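Local coordinates for Protein/nucleic acid deglycase 2 (Escherichia coli, PDB 1OI4) that removes methylglyoxal and glyoxal adducts from glycated proteins and nucleotides, releasing the repaired molecule together with lactate or glycolate, at residues 108-116 and 130-140. Residues are numbered along the deposited sequence; the frame is centred on the assembly and turned at random.
Sequences VTFTRDFVN and LLISADVIRGR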
loop_
_atom_site.group_PDB
_atom_site.type_symbol
_atom_site.label_atom_id
_atom_site.label_comp_id
_atom_site.label_asym_id
_atom_site.label_seq_id
_atom_site.Cartn_x
_atom_site.Cartn_y
_atom_site.Cartn_z
ATOM N N VAL A 108 -12.781 -1.629 -6.322
ATOM C CA VAL A 108 -12.317 -2.979 -6.597
ATOM C C VAL A 108 -13.186 -3.597 -7.687
ATOM O O VAL A 108 -12.679 -4.236 -8.609
ATOM C CB VAL A 108 -12.374 -3.859 -5.328
ATOM C CG1 VAL A 108 -11.875 -5.270 -5.642
ATOM C CG2 VAL A 108 -11.523 -3.236 -4.233
ATOM N N THR A 109 -14.496 -3.391 -7.578
ATOM C CA THR A 109 -15.445 -3.915 -8.556
ATOM C C THR A 109 -15.238 -3.257 -9.922
ATOM O O THR A 109 -15.318 -3.920 -10.961
ATOM C CB THR A 109 -16.902 -3.688 -8.081
ATOM O OG1 THR A 109 -17.198 -4.605 -7.018
ATOM C CG2 THR A 109 -17.890 -3.906 -9.224
ATOM N N PHE A 110 -14.968 -1.955 -9.917
ATOM C CA PHE A 110 -14.736 -1.221 -11.157
ATOM C C PHE A 110 -13.506 -1.807 -11.847
ATOM O O PHE A 110 -13.523 -2.092 -13.049
ATOM C CB PHE A 110 -14.489 0.258 -10.854
ATOM C CG PHE A 110 -14.365 1.119 -12.082
ATOM C CD1 PHE A 110 -15.484 1.740 -12.627
ATOM C CD2 PHE A 110 -13.132 1.300 -12.695
ATOM C CE1 PHE A 110 -15.376 2.534 -13.766
ATOM C CE2 PHE A 110 -13.012 2.092 -13.836
ATOM C CZ PHE A 110 -14.139 2.710 -14.372
ATOM N N THR A 111 -12.440 -1.988 -11.071
ATOM C CA THR A 111 -11.200 -2.535 -11.590
ATOM C C THR A 111 -11.413 -3.944 -12.144
ATOM O O THR A 111 -10.949 -4.263 -13.237
ATOM C CB THR A 111 -10.111 -2.587 -10.494
ATOM O OG1 THR A 111 -9.905 -1.273 -9.957
ATOM C CG2 THR A 111 -8.795 -3.103 -11.077
ATOM N N ARG A 112 -12.124 -4.779 -11.388
ATOM C CA ARG A 112 -12.393 -6.154 -11.797
ATOM C C ARG A 112 -13.163 -6.219 -13.112
ATOM O O ARG A 112 -12.761 -6.914 -14.046
ATOM C CB ARG A 112 -13.193 -6.880 -10.712
ATOM C CG ARG A 112 -13.587 -8.308 -11.075
ATOM C CD ARG A 112 -14.505 -8.926 -10.020
ATOM N NE ARG A 112 -13.832 -9.047 -8.731
ATOM C CZ ARG A 112 -14.223 -8.441 -7.614
ATOM N NH1 ARG A 112 -13.534 -8.616 -6.493
ATOM N NH2 ARG A 112 -15.298 -7.664 -7.618
ATOM N N ASP A 113 -14.280 -5.504 -13.166
ATOM C CA ASP A 113 -15.112 -5.475 -14.358
ATOM C C ASP A 113 -14.375 -4.907 -15.558
ATOM O O ASP A 113 -14.541 -5.395 -16.678
ATOM C CB ASP A 113 -16.368 -4.652 -14.100
ATOM C CG ASP A 113 -17.309 -5.323 -13.127
ATOM O OD1 ASP A 113 -18.363 -4.730 -12.822
ATOM O OD2 ASP A 113 -16.993 -6.443 -12.668
ATOM N N PHE A 114 -13.554 -3.885 -15.328
ATOM C CA PHE A 114 -12.816 -3.284 -16.426
ATOM C C PHE A 114 -11.829 -4.295 -16.998
ATOM O O PHE A 114 -11.747 -4.476 -18.213
ATOM C CB PHE A 114 -12.063 -2.029 -15.975
ATOM C CG PHE A 114 -11.721 -1.107 -17.112
ATOM C CD1 PHE A 114 -12.634 -0.150 -17.543
ATOM C CD2 PHE A 114 -10.528 -1.258 -17.812
ATOM C CE1 PHE A 114 -12.367 0.644 -18.663
ATOM C CE2 PHE A 114 -10.251 -0.472 -18.933
ATOM C CZ PHE A 114 -11.174 0.481 -19.360
ATOM N N VAL A 115 -11.085 -4.960 -16.119
ATOM C CA VAL A 115 -10.120 -5.958 -16.558
ATOM C C VAL A 115 -10.816 -7.089 -17.316
ATOM O O VAL A 115 -10.347 -7.520 -18.370
ATOM C CB VAL A 115 -9.351 -6.562 -15.365
ATOM C CG1 VAL A 115 -8.515 -7.751 -15.836
ATOM C CG2 VAL A 115 -8.444 -5.498 -14.737
ATOM N N ASN A 116 -11.931 -7.570 -16.775
ATOM C CA ASN A 116 -12.674 -8.650 -17.418
ATOM C C ASN A 116 -13.297 -8.233 -18.750
ATOM O O ASN A 116 -13.769 -9.080 -19.508
ATOM C CB ASN A 116 -13.761 -9.190 -16.483
ATOM C CG ASN A 116 -13.191 -10.020 -15.340
ATOM O OD1 ASN A 116 -12.119 -10.606 -15.466
ATOM N ND2 ASN A 116 -13.913 -10.087 -14.234
ATOM N N LEU A 130 -4.648 -2.693 -6.700
ATOM C CA LEU A 130 -6.067 -2.741 -7.024
ATOM C C LEU A 130 -6.373 -3.983 -7.862
ATOM O O LEU A 130 -7.451 -4.566 -7.747
ATOM C CB LEU A 130 -6.496 -1.452 -7.741
ATOM C CG LEU A 130 -6.830 -0.323 -6.748
ATOM C CD1 LEU A 130 -6.901 1.033 -7.429
ATOM C CD2 LEU A 130 -8.155 -0.646 -6.080
ATOM N N LEU A 131 -5.410 -4.393 -8.683
ATOM C CA LEU A 131 -5.558 -5.584 -9.514
ATOM C C LEU A 131 -5.563 -6.805 -8.596
ATOM O O LEU A 131 -6.280 -7.773 -8.837
ATOM C CB LEU A 131 -4.404 -5.684 -10.515
ATOM C CG LEU A 131 -4.331 -4.584 -11.579
ATOM C CD1 LEU A 131 -3.082 -4.769 -12.427
ATOM C CD2 LEU A 131 -5.574 -4.632 -12.451
ATOM N N ILE A 132 -4.755 -6.754 -7.541
ATOM C CA ILE A 132 -4.715 -7.846 -6.572
ATOM C C ILE A 132 -6.085 -7.942 -5.904
ATOM O O ILE A 132 -6.685 -9.013 -5.851
ATOM C CB ILE A 132 -3.658 -7.600 -5.469
ATOM C CG1 ILE A 132 -2.252 -7.816 -6.031
ATOM C CG2 ILE A 132 -3.908 -8.529 -4.283
ATOM C CD1 ILE A 132 -1.144 -7.533 -5.024
ATOM N N SER A 133 -6.578 -6.809 -5.411
ATOM C CA SER A 133 -7.867 -6.769 -4.732
ATOM C C SER A 133 -9.017 -7.248 -5.622
ATOM O O SER A 133 -9.969 -7.876 -5.141
ATOM C CB SER A 133 -8.150 -5.353 -4.229
ATOM O OG SER A 133 -7.191 -4.961 -3.259
ATOM N N ALA A 134 -8.939 -6.943 -6.915
ATOM C CA ALA A 134 -9.974 -7.369 -7.847
ATOM C C ALA A 134 -9.784 -8.864 -8.120
ATOM O O ALA A 134 -10.674 -9.528 -8.651
ATOM C CB ALA A 134 -9.870 -6.572 -9.147
ATOM N N ASP A 135 -8.608 -9.368 -7.742
ATOM C CA ASP A 135 -8.224 -10.765 -7.910
ATOM C C ASP A 135 -8.352 -11.221 -9.361
ATOM O O ASP A 135 -9.018 -12.211 -9.661
ATOM C CB ASP A 135 -9.063 -11.653 -6.986
ATOM C CG ASP A 135 -8.540 -13.077 -6.911
ATOM O OD1 ASP A 135 -7.306 -13.261 -6.892
ATOM O OD2 ASP A 135 -9.361 -14.011 -6.857
ATOM N N VAL A 136 -7.689 -10.495 -10.254
ATOM C CA VAL A 136 -7.721 -10.798 -11.678
ATOM C C VAL A 136 -6.341 -10.951 -12.297
ATOM O O VAL A 136 -6.182 -10.718 -13.491
ATOM C CB VAL A 136 -8.442 -9.691 -12.465
ATOM C CG1 VAL A 136 -9.914 -9.661 -12.094
ATOM C CG2 VAL A 136 -7.779 -8.344 -12.179
ATOM N N ILE A 137 -5.346 -11.351 -11.514
ATOM C CA ILE A 137 -4.010 -11.489 -12.077
ATOM C C ILE A 137 -3.391 -12.874 -11.942
ATOM O O ILE A 137 -2.251 -13.090 -12.357
ATOM C CB ILE A 137 -3.037 -10.444 -11.471
ATOM C CG1 ILE A 137 -2.880 -10.669 -9.965
ATOM C CG2 ILE A 137 -3.549 -9.037 -11.755
ATOM C CD1 ILE A 137 -1.888 -9.723 -9.303
ATOM N N ARG A 138 -4.132 -13.819 -11.373
ATOM C CA ARG A 138 -3.595 -15.162 -11.220
ATOM C C ARG A 138 -3.248 -15.709 -12.600
ATOM O O ARG A 138 -4.090 -15.735 -13.495
ATOM C CB ARG A 138 -4.613 -16.068 -10.523
ATOM C CG ARG A 138 -4.105 -17.472 -10.220
ATOM C CD ARG A 138 -4.998 -18.142 -9.179
ATOM N NE ARG A 138 -4.952 -17.444 -7.892
ATOM C CZ ARG A 138 -3.987 -17.595 -6.988
ATOM N NH1 ARG A 138 -2.977 -18.426 -7.217
ATOM N NH2 ARG A 138 -4.032 -16.913 -5.850
ATOM N N GLY A 139 -1.993 -16.116 -12.770
ATOM C CA GLY A 139 -1.549 -16.654 -14.046
ATOM C C GLY A 139 -1.123 -15.610 -15.069
ATOM O O GLY A 139 -0.643 -15.961 -16.150
ATOM N N ARG A 140 -1.285 -14.332 -14.740
ATOM C CA ARG A 140 -0.912 -13.265 -15.663
ATOM C C ARG A 140 0.455 -12.660 -15.357
ATOM O O ARG A 140 0.911 -12.650 -14.208
ATOM C CB ARG A 140 -1.989 -12.175 -15.665
ATOM C CG ARG A 140 -3.381 -12.735 -15.930
ATOM C CD ARG A 140 -4.370 -11.663 -16.342
ATOM N NE ARG A 140 -3.992 -11.035 -17.604
ATOM C CZ ARG A 140 -4.809 -10.283 -18.333
ATOM N NH1 ARG A 140 -6.055 -10.069 -17.927
ATOM N NH2 ARG A 140 -4.379 -9.733 -19.457
#
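A134 and R112 mark the point where two helices of the DJ-1/PfpI fold, an alpha/beta sandwich, meet on one face of the central sheet. The axes of the two helical segments pass 8.4 Å apart at 84°, and such a near-perpendicular crossing illustrates how a small residue permits close approach: A134 CB lies 3.6 Å from R112 N, against the backbone of helix 105-116. Around this point the packing is dense and largely apolar. V108 packs CG1 against S133 O and A134 CA. T111 has its methyl CG2 anti to the backbone N, which turns it onto L131 CD2 at 3.8 Å while OG1 folds back to the F107 carbonyl. The same leucine methyl touches V115 CG2, the two side chains crossing at about a right angle, and L131 and V115 both continue down to strand 121-124, which leads to C125, the nucleophile by similarity. After the helix, a Schellman motif at D135 turns the chain so that V136 faces back, its CG2 meeting V115 CG1 tip to tip at 3.8 Å. R140, salt-bridged to D167, brings NH1 near V115 CG1.

The outer side is looser and more polar. Exposed N116 merely brings OD1 to 4.1 Å from V136 CG1. R112, partly exposed, runs out from its helix, then bends at chi3 (-63°), bringing the guanidinium beside the carbonyls of S133 and A134. With an alanine at R112, the A134 carbonyl would probably lose this side-chain donor and V136 CG1 its cover from the arginine's CG. The bond itself is moderately bent: R112 NE donates to A134 O at 3.2 Å, with an N-H...O angle of 142° and the oxygen tilted out of the guanidinium plane.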